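Alpha,alpha-trehalose-phosphate synthase (UDP-forming) (Burkholderia xenovorans, PDB 5HXA) belongs to glycosyltransferase family 20, a family of the GT-B clan, whose fold pairs two Rossmann-like domains. Local coordinates at residues D439-A442 and P443-E446. Numbering follows the deposited sequence.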
loop_
_atom_site.group_PDB
_atom_site.type_symbol
_atom_site.label_atom_id
_atom_site.label_comp_id
_atom_site.label_asym_id
_atom_site.label_seq_id
_atom_site.Cartn_x
_atom_site.Cartn_y
_atom_site.Cartn_z
ATOM N N ASP A 439 0.421 -8.525 -32.655
ATOM C CA ASP A 439 0.715 -9.358 -31.488
ATOM C C ASP A 439 -0.303 -9.151 -30.378
ATOM O O ASP A 439 -0.539 -10.066 -29.584
ATOM C CB ASP A 439 2.116 -9.060 -30.933
ATOM C CG ASP A 439 3.238 -9.624 -31.800
ATOM O OD1 ASP A 439 2.947 -10.282 -32.817
ATOM O OD2 ASP A 439 4.419 -9.410 -31.452
ATOM N N MET A 440 -0.880 -7.948 -30.274
ATOM C CA MET A 440 -1.894 -7.666 -29.269
ATOM C C MET A 440 -3.294 -8.073 -29.719
ATOM O O MET A 440 -4.079 -8.570 -28.903
ATOM C CB MET A 440 -1.861 -6.178 -28.905
ATOM C CG MET A 440 -0.606 -5.791 -28.129
ATOM S SD MET A 440 -0.660 -4.074 -27.586
ATOM C CE MET A 440 -0.261 -3.211 -29.105
ATOM N N MET A 441 -3.610 -7.908 -31.011
ATOM C CA MET A 441 -4.933 -8.277 -31.515
ATOM C C MET A 441 -5.192 -9.779 -31.394
ATOM O O MET A 441 -6.323 -10.203 -31.123
ATOM C CB MET A 441 -5.086 -7.836 -32.976
ATOM C CG MET A 441 -5.193 -6.323 -33.169
ATOM S SD MET A 441 -6.706 -5.653 -32.439
ATOM C CE MET A 441 -7.930 -6.103 -33.676
ATOM N N ALA A 442 -4.173 -10.602 -31.619
ATOM C CA ALA A 442 -4.407 -12.048 -31.628
ATOM C C ALA A 442 -4.904 -12.576 -30.287
ATOM O O ALA A 442 -5.923 -13.289 -30.274
ATOM C CB ALA A 442 -3.142 -12.780 -32.091
ATOM N N PRO A 443 -4.266 -12.290 -29.142
ATOM C CA PRO A 443 -4.832 -12.780 -27.876
ATOM C C PRO A 443 -6.125 -12.081 -27.491
ATOM O O PRO A 443 -6.960 -12.696 -26.815
ATOM C CB PRO A 443 -3.711 -12.510 -26.858
ATOM C CG PRO A 443 -2.959 -11.381 -27.440
ATOM C CD PRO A 443 -2.968 -11.631 -28.920
ATOM N N MET A 444 -6.334 -10.827 -27.910
ATOM C CA MET A 444 -7.618 -10.186 -27.630
ATOM C C MET A 444 -8.757 -10.867 -28.381
ATOM O O MET A 444 -9.883 -10.929 -27.870
ATOM C CB MET A 444 -7.578 -8.698 -27.984
ATOM C CG MET A 444 -6.736 -7.856 -27.026
ATOM S SD MET A 444 -7.179 -6.108 -27.092
ATOM C CE MET A 444 -6.554 -5.621 -28.696
ATOM N N ARG A 445 -8.490 -11.365 -29.591
ATOM C CA ARG A 445 -9.496 -12.137 -30.310
ATOM C C ARG A 445 -9.716 -13.489 -29.647
ATOM O O ARG A 445 -10.848 -13.983 -29.578
ATOM C CB ARG A 445 -9.076 -12.339 -31.768
ATOM C CG ARG A 445 -9.119 -11.090 -32.618
ATOM C CD ARG A 445 -8.862 -11.416 -34.084
ATOM N NE ARG A 445 -8.914 -10.211 -34.905
ATOM C CZ ARG A 445 -7.852 -9.658 -35.476
ATOM N NH1 ARG A 445 -6.654 -10.215 -35.336
ATOM N NH2 ARG A 445 -7.994 -8.556 -36.199
ATOM N N GLU A 446 -8.641 -14.103 -29.160
ATOM C CA GLU A 446 -8.755 -15.437 -28.584
ATOM C C GLU A 446 -9.408 -15.385 -27.208
ATOM O O GLU A 446 -10.219 -16.250 -26.862
ATOM C CB GLU A 446 -7.369 -16.079 -28.524
ATOM C CG GLU A 446 -7.313 -17.421 -27.839
ATOM C CD GLU A 446 -5.978 -18.104 -28.053
ATOM O OE1 GLU A 446 -5.959 -19.193 -28.662
ATOM O OE2 GLU A 446 -4.947 -17.535 -27.632
#
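Met441 meets both Met444 and Arg445 along one side of helix 430-446, close to its C-terminal end, where Pro443 breaks the series of backbone hydrogen bonds and kinks the helix, in this GT-B glycosyltransferase. Met441 CB and CE both meet Arg445, whereas SD turns to Met444. Met441 CB lies 3.7 Å from Arg445 NH1. The bend at chi2 (-66°) then sets Met441 SD 3.7 Å from Met444 CE, and a second bend at chi3 lays the terminal methyl over one face of the Arg445 guanidinium, with Met441 CE 3.5 Å from Arg445 NH2. Arg445 itself runs extended from CG to NE, and its NE forms a salt bridge with Asp239 OD1 at the start of helix 238-247, while Met441 CE packs over one face of the group. Met441 also touches Pro238 and Ala382, and Met444 lies against Lys378 and Val381; the two methionines thus join this helix to helices 238-247 and 375-382. Pro443 has no N-H to offer Asp439 O, and its CD sits 3.0 Å from that oxygen instead. Beyond the kink the i to i+4 pattern resumes, first with a weak bond from Met444 N to Met440 O at 3.3 Å, then with Arg445 N to Met441 O at 2.9 Å. The last of the series runs from Glu446 N to Ala442 O, 3.0 Å long with an N-H...O angle of 148°.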